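Local coordinates for protein ulvan Lyase-PL25 (Pseudoalteromonas sp. PLSV, PDB 5UAM) that cleaves ulvan, the sulfated rhamnose- and uronic-acid-containing cell-wall polysaccharide of green seaweeds, as a polysaccharide lyase with a beta-propeller fold, at residues H184-W188 against V218-A223; Y237-W243 against H254-D260. One frame throughout, in Å; residues are numbered along the deposited sequence.

Contacts 1 and 2 follow one another along the chain and share one zinc ion, their centres lying about 9 Å apart. Contact 1 supplies His184 to the metal; contact 2 supplies His240, Cys242 and His254. Their strands, 217-227 and 232-243, are antiparallel neighbours in one sheet of the beta-propeller, joined where Ser220 O lies 2.8 Å from His240 N, a probable hydrogen bond. A second probable bond, 2.5 Å from Asp219 OD1 to Tyr239 OH, ties the side chains. The substrate site borders both: in contact 1 His184 and Tyr222 hold a phosphate that also bonds His99, the likely proton donor; in contact 2 His254 is a likely substrate ligand, and the Arg258 side chain comes within about 6 Å of that phosphate.

Contact 1: H184-W188 against V218-A223. With ZN (zinc ion), chain D; PO4 (phosphate ion), chain E; EDO (1,2-ethanediol), chain J.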
ATOM      1  N   HIS A 184       0.898  13.517   9.816  1.00 18.50           N
ATOM      2  CA  HIS A 184       1.582  14.135   8.670  1.00 16.25           C
ATOM      3  C   HIS A 184       2.982  14.609   8.986  1.00 19.52           C
ATOM      4  O   HIS A 184       3.890  14.504   8.145  1.00 18.61           O
ATOM      5  CB  HIS A 184       0.831  15.352   8.186  1.00 19.04           C
ATOM      6  CG  HIS A 184      -0.381  15.012   7.415  1.00 20.48           C
ATOM      7  ND1 HIS A 184      -0.968  15.896   6.538  1.00 19.15           N
ATOM      8  CD2 HIS A 184      -1.126  13.888   7.390  1.00 19.81           C
ATOM      9  CE1 HIS A 184      -2.035  15.320   6.007  1.00 18.49           C
ATOM     10  NE2 HIS A 184      -2.147  14.103   6.502  1.00 21.69           N
ATOM     11  N   ARG A 185       3.164  15.234  10.142  1.00 16.26           N
ATOM     12  CA  ARG A 185       4.385  15.970  10.403  1.00 18.26           C
ATOM     13  C   ARG A 185       5.329  15.034  11.150  1.00 17.70           C
ATOM     14  O   ARG A 185       5.673  15.225  12.317  1.00 18.49           O
ATOM     15  CB  ARG A 185       4.073  17.274  11.125  1.00 18.71           C
ATOM     16  CG  ARG A 185       3.253  18.187  10.217  1.00 20.40           C
ATOM     17  CD  ARG A 185       2.954  19.545  10.819  1.00 21.68           C
ATOM     18  NE  ARG A 185       2.481  20.454   9.784  1.00 23.43           N
ATOM     19  CZ  ARG A 185       2.322  21.758   9.949  1.00 23.89           C
ATOM     20  NH1 ARG A 185       2.598  22.328  11.121  1.00 26.22           N
ATOM     21  NH2 ARG A 185       1.898  22.494   8.935  1.00 25.36           N
ATOM     22  N   SER A 186       5.752  14.006  10.411  1.00 17.25           N
ATOM     23  CA  SER A 186       6.485  12.894  10.984  1.00 15.15           C
ATOM     24  C   SER A 186       7.493  12.367   9.982  1.00 13.99           C
ATOM     25  O   SER A 186       7.275  12.412   8.767  1.00 15.42           O
ATOM     26  CB  SER A 186       5.549  11.726  11.328  1.00 15.92           C
ATOM     27  OG  SER A 186       4.496  12.133  12.188  1.00 16.87           O
ATOM     28  N   ASP A 187       8.584  11.830  10.508  1.00 15.27           N
ATOM     29  CA  ASP A 187       9.516  11.116   9.648  1.00 13.86           C
ATOM     30  C   ASP A 187       8.909   9.792   9.198  1.00 13.74           C
ATOM     31  O   ASP A 187       8.044   9.215   9.859  1.00 14.91           O
ATOM     32  CB  ASP A 187      10.797  10.776  10.403  1.00 13.70           C
ATOM     33  CG  ASP A 187      11.676  11.989  10.732  1.00 15.95           C
ATOM     34  OD1 ASP A 187      11.323  13.172  10.489  1.00 16.93           O
ATOM     35  OD2 ASP A 187      12.771  11.726  11.284  1.00 18.26           O
ATOM     36  N   TRP A 188       9.381   9.297   8.056  1.00 12.56           N
ATOM     37  CA  TRP A 188       9.176   7.903   7.670  1.00 12.04           C
ATOM     38  C   TRP A 188      10.371   7.100   8.141  1.00 13.77           C
ATOM     39  O   TRP A 188      11.511   7.577   8.077  1.00 13.59           O
ATOM     40  CB  TRP A 188       8.982   7.738   6.165  1.00 13.13           C
ATOM     41  CG  TRP A 188       7.609   8.144   5.740  1.00 13.40           C
ATOM     42  CD1 TRP A 188       7.100   9.405   5.756  1.00 15.75           C
ATOM     43  CD2 TRP A 188       6.560   7.293   5.295  1.00 14.18           C
ATOM     44  NE1 TRP A 188       5.800   9.398   5.330  1.00 16.26           N
ATOM     45  CE2 TRP A 188       5.449   8.118   5.025  1.00 12.37           C
ATOM     46  CE3 TRP A 188       6.454   5.919   5.083  1.00 14.61           C
ATOM     47  CZ2 TRP A 188       4.238   7.606   4.546  1.00 16.57           C
ATOM     48  CZ3 TRP A 188       5.207   5.408   4.595  1.00 16.42           C
ATOM     49  CH2 TRP A 188       4.153   6.261   4.341  1.00 14.66           C
ATOM     50  N   VAL A 218       5.369  22.437   6.311  1.00 22.84           N
ATOM     51  CA  VAL A 218       6.292  21.427   6.814  1.00 24.27           C
ATOM     52  C   VAL A 218       6.500  20.397   5.713  1.00 22.15           C
ATOM     53  O   VAL A 218       5.550  20.020   5.015  1.00 22.04           O
ATOM     54  CB  VAL A 218       5.724  20.770   8.092  1.00 22.65           C
ATOM     55  CG1 VAL A 218       6.560  19.572   8.534  1.00 22.12           C
ATOM     56  CG2 VAL A 218       5.635  21.798   9.206  1.00 29.47           C
ATOM     57  N   ASP A 219       7.748  19.962   5.536  1.00 20.51           N
ATOM     58  CA  ASP A 219       8.028  18.858   4.629  1.00 20.14           C
ATOM     59  C   ASP A 219       7.376  17.587   5.169  1.00 18.13           C
ATOM     60  O   ASP A 219       7.566  17.222   6.331  1.00 19.22           O
ATOM     61  CB  ASP A 219       9.532  18.595   4.514  1.00 19.11           C
ATOM     62  CG  ASP A 219      10.311  19.711   3.839  1.00 19.92           C
ATOM     63  OD1 ASP A 219       9.764  20.521   3.050  1.00 21.36           O
ATOM     64  OD2 ASP A 219      11.535  19.744   4.096  1.00 22.03           O
ATOM     65  N   SER A 220       6.634  16.901   4.308  1.00 15.93           N
ATOM     66  CA  SER A 220       5.915  15.682   4.644  1.00 14.60           C
ATOM     67  C   SER A 220       5.973  14.771   3.430  1.00 15.28           C
ATOM     68  O   SER A 220       6.219  15.227   2.311  1.00 15.94           O
ATOM     69  CB  SER A 220       4.477  16.050   5.024  1.00 16.86           C
ATOM     70  OG  SER A 220       3.710  14.959   5.473  1.00 17.39           O
ATOM     71  N   TRP A 221       5.748  13.471   3.653  1.00 15.16           N
ATOM     72  CA  TRP A 221       6.025  12.484   2.613  1.00 14.24           C
ATOM     73  C   TRP A 221       5.009  11.349   2.624  1.00 13.26           C
ATOM     74  O   TRP A 221       4.369  11.072   3.634  1.00 14.30           O
ATOM     75  CB  TRP A 221       7.393  11.839   2.840  1.00 15.69           C
ATOM     76  CG  TRP A 221       8.524  12.811   2.884  1.00 13.85           C
ATOM     77  CD1 TRP A 221       9.129  13.352   4.008  1.00 15.89           C
ATOM     78  CD2 TRP A 221       9.224  13.348   1.758  1.00 13.74           C
ATOM     79  NE1 TRP A 221      10.150  14.182   3.629  1.00 16.15           N
ATOM     80  CE2 TRP A 221      10.230  14.203   2.256  1.00 14.17           C
ATOM     81  CE3 TRP A 221       9.102  13.184   0.373  1.00 15.55           C
ATOM     82  CZ2 TRP A 221      11.105  14.886   1.417  1.00 16.07           C
ATOM     83  CZ3 TRP A 221       9.965  13.871  -0.460  1.00 15.95           C
ATOM     84  CH2 TRP A 221      10.956  14.712   0.060  1.00 16.64           C
ATOM     85  N   TYR A 222       4.954  10.643   1.489  1.00 13.47           N
ATOM     86  CA  TYR A 222       4.264   9.357   1.407  1.00 12.40           C
ATOM     87  C   TYR A 222       5.137   8.405   0.604  1.00 12.96           C
ATOM     88  O   TYR A 222       5.556   8.733  -0.509  1.00 14.59           O
ATOM     89  CB  TYR A 222       2.899   9.496   0.717  1.00 13.99           C
ATOM     90  CG  TYR A 222       1.899  10.269   1.544  1.00 13.45           C
ATOM     91  CD1 TYR A 222       1.821  11.658   1.432  1.00 14.43           C
ATOM     92  CD2 TYR A 222       1.045   9.639   2.435  1.00 12.85           C
ATOM     93  CE1 TYR A 222       0.930  12.389   2.198  1.00 12.73           C
ATOM     94  CE2 TYR A 222       0.161  10.348   3.201  1.00 12.93           C
ATOM     95  CZ  TYR A 222       0.074  11.740   3.059  1.00 12.42           C
ATOM     96  OH  TYR A 222      -0.807  12.465   3.825  1.00 15.52           O
ATOM     97  N   ALA A 223       5.411   7.231   1.164  1.00 12.50           N
ATOM     98  CA  ALA A 223       6.363   6.302   0.565  1.00 12.67           C
ATOM     99  C   ALA A 223       5.732   4.933   0.359  1.00 12.03           C
ATOM    100  O   ALA A 223       4.805   4.539   1.064  1.00 12.52           O
ATOM    101  CB  ALA A 223       7.608   6.148   1.461  1.00 13.78           C
TER
HETATM  102 ZN    ZN D 502      -0.412  17.788   5.930  1.00 20.80          ZN
HETATM  103  P   PO4 E 503      -3.293  10.874   6.175  1.00 17.21           P
HETATM  104  O1  PO4 E 503      -3.885  12.268   6.232  1.00 23.07           O
HETATM  105  O2  PO4 E 503      -1.963  10.905   5.541  1.00 16.54           O
HETATM  106  O3  PO4 E 503      -4.253  10.069   5.332  1.00 22.87           O
HETATM  107  O4  PO4 E 503      -3.176  10.358   7.606  1.00 20.10           O
HETATM  108  C1  EDO J 508      12.516  14.349  13.756  1.00 28.70           C
HETATM  109  O1  EDO J 508      12.567  14.941  12.447  1.00 26.09           O
HETATM  110  C2  EDO J 508      12.766  15.419  14.812  1.00 28.93           C
HETATM  111  O2  EDO J 508      11.773  16.444  14.685  1.00 26.49           O
HETATM  112  O   HOH W   1       5.645  12.413   6.441  1.00 16.36           O
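This is a largely buried loop-on-strand contact within the propeller: residues 184-188, the end of the loop between strands 175-180 and 188-193 with the first residue of the latter, fold over strand residues 218-223, and the two bury 466 Å² in all. Two direct hydrogen bonds hold the loop. Ser220 OG donates to His184 O at 2.7 Å, and the indole Trp188 NE1 donates to Trp221 O at 2.8 Å, with an N-H...O angle of 130°. A water fills the space between them; it accepts from Trp221 N (3.0 Å) and can donate to Ser186 O (2.8 Å) or His184 O (3.2 Å), with more acceptors near than it has protons. The chain turns tightly at Arg185, the centre of an inverse gamma turn, with a weak bond from Ser186 N to His184 O (3.0 Å).

Trp188 lies with one face against the backbone of Tyr222 and Ala223. Ala223 CB makes a CH-pi contact, 4.1 Å from the centroid of the six-membered ring and 22° off its normal. At the other end, Val218 CG2 packs over the Arg185 guanidinium, 3.4 Å from Arg185 CZ, while Asp244 takes the charge in a salt bridge.

His184 faces two ligands. Its ND1 binds zinc at 2.1 Å, and its NE2 donates to phosphate O1 at 2.5 Å; Tyr222 OH donates to phosphate O2 at 2.6 Å. His99, His119 and Arg180 also bond this phosphate. Since all five residues are assigned to catalysis or substrate binding, the ion probably marks the ulvan site, where His184 joins a structural zinc centre to the catalytic pocket.

Contact 2: Y237-W243 against H254-D260; sequences YDYHVCW and HTTERHD. With ZN (zinc ion), chain D; EDO (1,2-ethanediol), chain M; EDO (1,2-ethanediol), chain H.
Arg258 (chi1 m, chi2 t, chi3 p) and Asp238 (chi1 p, 65°) form a two-pronged salt bridge, Arg258 NE to Asp238 OD2 at 2.8 Å and Arg258 NH2 to Asp238 OD1 at 2.9 Å; Thr304 also bonds Asp238 OD2. Three ligands converge on zinc: His240 NE2 (2.0 Å), Cys242 SG (2.3 Å) and His254 NE2 (2.1 Å; chi1 t), with His184 completing the site. The His240 ring (chi1 t, chi2 48°) is held on both nitrogens, NE2 by zinc and ND1 by its bond to Glu257 O at 2.8 Å; Val241 N reaches the same oxygen in a weak bond of 3.1 Å.

Residues 237-243 are extended; Asp260 has positive phi (71°). The axes of the short strand segments 237-243 and 258-260 approach to 4.7 Å, with 139° between their N-to-C directions: antiparallel neighbours in a beta-propeller sheet. Tyr239 and His259 are the hydrogen-bonded pair (Tyr239 N to His259 O 3.1 Å, His259 N to Tyr239 O 2.8 Å); His240 and Arg258 are the non-hydrogen-bonded pair, CA-CA 4.2 Å. The structural zinc sits where pairing gives way to loop 254-257. There Thr255 OG1 accepts from Glu257 N at 3.1 Å, an ST turn, and a water accepts from Trp243 N (2.9 Å) and Thr255 N (3.1 Å) while donating to Val241 O (2.6 Å).

Extended Glu257 (chi1 and chi2 t) takes Trp243 NE1 (chi1 m) on OE1 (3.0 Å) and His259 NE2 on OE2 (2.7 Å). Val241 CG2 packs against the His259 ring edge, 4.0 Å from His259 CD2.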
ATOM      1  N   TYR A 237       8.312   7.556  -3.651  1.00 12.66           N
ATOM      2  CA  TYR A 237       7.636   8.430  -2.707  1.00 13.77           C
ATOM      3  C   TYR A 237       7.239   9.729  -3.384  1.00 14.38           C
ATOM      4  O   TYR A 237       7.866  10.153  -4.346  1.00 13.88           O
ATOM      5  CB  TYR A 237       8.494   8.709  -1.469  1.00 14.48           C
ATOM      6  CG  TYR A 237       9.946   9.118  -1.657  1.00 12.86           C
ATOM      7  CD1 TYR A 237      10.929   8.176  -1.972  1.00 14.57           C
ATOM      8  CD2 TYR A 237      10.351  10.421  -1.409  1.00 14.64           C
ATOM      9  CE1 TYR A 237      12.246   8.532  -2.061  1.00 15.16           C
ATOM     10  CE2 TYR A 237      11.670  10.782  -1.497  1.00 15.28           C
ATOM     11  CZ  TYR A 237      12.625   9.834  -1.817  1.00 15.14           C
ATOM     12  OH  TYR A 237      13.957  10.205  -1.874  1.00 16.06           O
ATOM     13  N   ASP A 238       6.164  10.338  -2.887  1.00 14.13           N
ATOM     14  CA  ASP A 238       5.809  11.700  -3.280  1.00 15.23           C
ATOM     15  C   ASP A 238       5.886  12.628  -2.075  1.00 14.67           C
ATOM     16  O   ASP A 238       5.982  12.197  -0.921  1.00 14.57           O
ATOM     17  CB  ASP A 238       4.467  11.808  -4.054  1.00 14.48           C
ATOM     18  CG  ASP A 238       3.219  11.426  -3.240  1.00 15.87           C
ATOM     19  OD1 ASP A 238       3.280  10.632  -2.295  1.00 16.28           O
ATOM     20  OD2 ASP A 238       2.118  11.921  -3.610  1.00 16.71           O
ATOM     21  N   TYR A 239       5.892  13.922  -2.378  1.00 15.77           N
ATOM     22  CA  TYR A 239       6.068  14.971  -1.382  1.00 15.46           C
ATOM     23  C   TYR A 239       4.745  15.657  -1.070  1.00 15.47           C
ATOM     24  O   TYR A 239       4.020  16.056  -1.985  1.00 17.20           O
ATOM     25  CB  TYR A 239       7.079  15.994  -1.879  1.00 16.43           C
ATOM     26  CG  TYR A 239       7.245  17.182  -0.957  1.00 16.74           C
ATOM     27  CD1 TYR A 239       8.031  17.097   0.170  1.00 18.89           C
ATOM     28  CD2 TYR A 239       6.651  18.402  -1.251  1.00 18.80           C
ATOM     29  CE1 TYR A 239       8.195  18.182   1.002  1.00 20.20           C
ATOM     30  CE2 TYR A 239       6.812  19.503  -0.421  1.00 20.42           C
ATOM     31  CZ  TYR A 239       7.595  19.384   0.704  1.00 19.07           C
ATOM     32  OH  TYR A 239       7.755  20.474   1.519  1.00 20.98           O
ATOM     33  N   HIS A 240       4.450  15.808   0.216  1.00 17.05           N
ATOM     34  CA  HIS A 240       3.271  16.520   0.699  1.00 16.50           C
ATOM     35  C   HIS A 240       3.702  17.894   1.217  1.00 19.34           C
ATOM     36  O   HIS A 240       4.532  17.991   2.133  1.00 18.82           O
ATOM     37  CB  HIS A 240       2.587  15.685   1.789  1.00 15.91           C
ATOM     38  CG  HIS A 240       1.513  16.403   2.544  1.00 17.86           C
ATOM     39  ND1 HIS A 240       0.513  17.124   1.928  1.00 18.44           N
ATOM     40  CD2 HIS A 240       1.276  16.492   3.872  1.00 17.90           C
ATOM     41  CE1 HIS A 240      -0.288  17.636   2.848  1.00 19.95           C
ATOM     42  NE2 HIS A 240       0.146  17.256   4.039  1.00 18.10           N
ATOM     43  N   VAL A 241       3.162  18.948   0.604  1.00 20.07           N
ATOM     44  CA  VAL A 241       3.285  20.315   1.111  1.00 21.02           C
ATOM     45  C   VAL A 241       2.292  20.413   2.262  1.00 22.19           C
ATOM     46  O   VAL A 241       1.091  20.564   2.034  1.00 22.87           O
ATOM     47  CB  VAL A 241       2.963  21.362   0.040  1.00 23.46           C
ATOM     48  CG1 VAL A 241       3.341  22.760   0.557  1.00 26.38           C
ATOM     49  CG2 VAL A 241       3.614  21.043  -1.306  1.00 28.65           C
ATOM     50  N   CYS A 242       2.775  20.332   3.494  1.00 21.60           N
ATOM     51  CA  CYS A 242       1.890  20.267   4.649  1.00 22.46           C
ATOM     52  C   CYS A 242       1.746  21.678   5.212  1.00 24.73           C
ATOM     53  O   CYS A 242       2.522  22.132   6.059  1.00 22.91           O
ATOM     54  CB  CYS A 242       2.406  19.258   5.666  1.00 21.22           C
ATOM     55  SG  CYS A 242       1.232  18.965   6.999  1.00 22.04           S
ATOM     56  N   TRP A 243       0.722  22.379   4.737  1.00 22.78           N
ATOM     57  CA  TRP A 243       0.556  23.799   5.018  1.00 25.82           C
ATOM     58  C   TRP A 243       0.070  24.035   6.443  1.00 27.40           C
ATOM     59  O   TRP A 243      -0.763  23.284   6.961  1.00 27.73           O
ATOM     60  CB  TRP A 243      -0.485  24.392   4.068  1.00 26.61           C
ATOM     61  CG  TRP A 243      -0.027  24.562   2.650  1.00 27.49           C
ATOM     62  CD1 TRP A 243      -0.320  23.751   1.580  1.00 28.51           C
ATOM     63  CD2 TRP A 243       0.794  25.615   2.141  1.00 27.38           C
ATOM     64  NE1 TRP A 243       0.267  24.250   0.439  1.00 26.78           N
ATOM     65  CE2 TRP A 243       0.959  25.388   0.758  1.00 27.81           C
ATOM     66  CE3 TRP A 243       1.410  26.727   2.719  1.00 29.33           C
ATOM     67  CZ2 TRP A 243       1.706  26.247  -0.054  1.00 29.92           C
ATOM     68  CZ3 TRP A 243       2.150  27.577   1.905  1.00 33.09           C
ATOM     69  CH2 TRP A 243       2.305  27.318   0.543  1.00 29.80           C
ATOM     70  N   HIS A 254      -4.604  24.073   5.123  1.00 30.73           N
ATOM     71  CA  HIS A 254      -4.086  22.728   4.986  1.00 29.13           C
ATOM     72  C   HIS A 254      -4.955  21.893   4.047  1.00 29.45           C
ATOM     73  O   HIS A 254      -6.164  21.771   4.248  1.00 31.83           O
ATOM     74  CB  HIS A 254      -3.984  22.037   6.340  1.00 28.67           C
ATOM     75  CG  HIS A 254      -3.411  20.670   6.226  1.00 25.39           C
ATOM     76  ND1 HIS A 254      -4.189  19.552   6.023  1.00 24.26           N
ATOM     77  CD2 HIS A 254      -2.125  20.256   6.167  1.00 24.44           C
ATOM     78  CE1 HIS A 254      -3.403  18.497   5.889  1.00 22.82           C
ATOM     79  NE2 HIS A 254      -2.148  18.898   5.970  1.00 23.72           N
ATOM     80  N   THR A 255      -4.324  21.317   3.024  1.00 25.10           N
ATOM     81  CA  THR A 255      -4.992  20.458   2.053  1.00 27.04           C
ATOM     82  C   THR A 255      -4.225  19.143   1.928  1.00 22.53           C
ATOM     83  O   THR A 255      -3.262  18.900   2.666  1.00 24.33           O
ATOM     84  CB  THR A 255      -5.007  21.130   0.675  1.00 24.40           C
ATOM     85  OG1 THR A 255      -3.653  21.273   0.235  1.00 26.04           O
ATOM     86  CG2 THR A 255      -5.724  22.499   0.712  1.00 30.81           C
ATOM     87  N   THR A 256      -4.606  18.298   0.967  1.00 21.91           N
ATOM     88  CA  THR A 256      -3.846  17.090   0.669  1.00 20.59           C
ATOM     89  C   THR A 256      -2.806  17.302  -0.427  1.00 20.15           C
ATOM     90  O   THR A 256      -2.354  16.327  -1.033  1.00 19.65           O
ATOM     91  CB  THR A 256      -4.771  15.941   0.250  1.00 20.73           C
ATOM     92  OG1 THR A 256      -5.454  16.293  -0.954  1.00 24.29           O
ATOM     93  CG2 THR A 256      -5.785  15.639   1.331  1.00 24.24           C
ATOM     94  N   GLU A 257      -2.405  18.550  -0.679  1.00 21.31           N
ATOM     95  CA  GLU A 257      -1.483  18.860  -1.767  1.00 19.61           C
ATOM     96  C   GLU A 257      -0.229  18.003  -1.709  1.00 19.58           C
ATOM     97  O   GLU A 257       0.515  18.030  -0.724  1.00 19.19           O
ATOM     98  CB  GLU A 257      -1.098  20.340  -1.697  1.00 19.53           C
ATOM     99  CG  GLU A 257      -0.253  20.772  -2.883  1.00 20.14           C
ATOM    100  CD  GLU A 257       0.071  22.256  -2.914  1.00 26.19           C
ATOM    101  OE1 GLU A 257      -0.556  23.046  -2.164  1.00 27.77           O
ATOM    102  OE2 GLU A 257       0.937  22.644  -3.733  1.00 25.61           O
ATOM    103  N   ARG A 258       0.018  17.260  -2.787  1.00 17.43           N
ATOM    104  CA  ARG A 258       1.218  16.457  -2.946  1.00 15.66           C
ATOM    105  C   ARG A 258       1.688  16.634  -4.377  1.00 15.69           C
ATOM    106  O   ARG A 258       0.880  16.870  -5.273  1.00 16.47           O
ATOM    107  CB  ARG A 258       0.939  14.966  -2.690  1.00 16.04           C
ATOM    108  CG  ARG A 258       0.473  14.670  -1.269  1.00 15.74           C
ATOM    109  CD  ARG A 258      -0.434  13.439  -1.166  1.00 16.56           C
ATOM    110  NE  ARG A 258       0.242  12.197  -1.530  1.00 15.11           N
ATOM    111  CZ  ARG A 258      -0.127  10.982  -1.124  1.00 14.78           C
ATOM    112  NH1 ARG A 258      -1.171  10.817  -0.334  1.00 16.18           N
ATOM    113  NH2 ARG A 258       0.599   9.936  -1.502  1.00 14.72           N
ATOM    114  N   HIS A 259       2.998  16.530  -4.596  1.00 15.78           N
ATOM    115  CA  HIS A 259       3.543  16.618  -5.940  1.00 15.68           C
ATOM    116  C   HIS A 259       4.711  15.665  -6.100  1.00 17.14           C
ATOM    117  O   HIS A 259       5.379  15.294  -5.132  1.00 16.43           O
ATOM    118  CB  HIS A 259       4.099  17.998  -6.258  1.00 17.57           C
ATOM    119  CG  HIS A 259       3.119  19.101  -6.065  1.00 19.03           C
ATOM    120  ND1 HIS A 259       2.064  19.322  -6.923  1.00 20.95           N
ATOM    121  CD2 HIS A 259       3.043  20.056  -5.110  1.00 22.06           C
ATOM    122  CE1 HIS A 259       1.362  20.354  -6.487  1.00 25.02           C
ATOM    123  NE2 HIS A 259       1.939  20.818  -5.391  1.00 22.03           N
ATOM    124  N   ASP A 260       4.970  15.340  -7.366  1.00 16.02           N
ATOM    125  CA  ASP A 260       6.211  14.729  -7.847  1.00 15.72           C
ATOM    126  C   ASP A 260       6.352  13.283  -7.401  1.00 15.43           C
ATOM    127  O   ASP A 260       5.527  12.762  -6.641  1.00 18.56           O
ATOM    128  CB  ASP A 260       7.434  15.568  -7.441  1.00 15.46           C
ATOM    129  CG  ASP A 260       7.326  17.016  -7.902  1.00 17.50           C
ATOM    130  OD1 ASP A 260       6.630  17.311  -8.907  1.00 18.12           O
ATOM    131  OD2 ASP A 260       7.958  17.891  -7.256  1.00 22.50           O
TER
HETATM  132 ZN    ZN D 502      -0.412  17.788   5.930  1.00 20.80          ZN
HETATM  133  C1  EDO M 511      -1.357   7.023   1.415  1.00 37.37           C
HETATM  134  O1  EDO M 511      -1.740   8.378   1.178  1.00 19.22           O
HETATM  135  C2  EDO M 511      -0.801   6.484   0.121  1.00 37.44           C
HETATM  136  O2  EDO M 511       0.354   7.191  -0.296  1.00 17.27           O
HETATM  137  C1  EDO H 506      -5.768  12.112  -2.199  1.00 42.84           C
HETATM  138  O1  EDO H 506      -6.049  11.541  -3.495  1.00 26.48           O
HETATM  139  C2  EDO H 506      -4.634  13.144  -2.262  1.00 35.03           C
HETATM  140  O2  EDO H 506      -5.084  14.381  -2.854  1.00 37.47           O
HETATM  141  O   HOH W   2      -1.267  21.010   3.101  1.00 25.09           O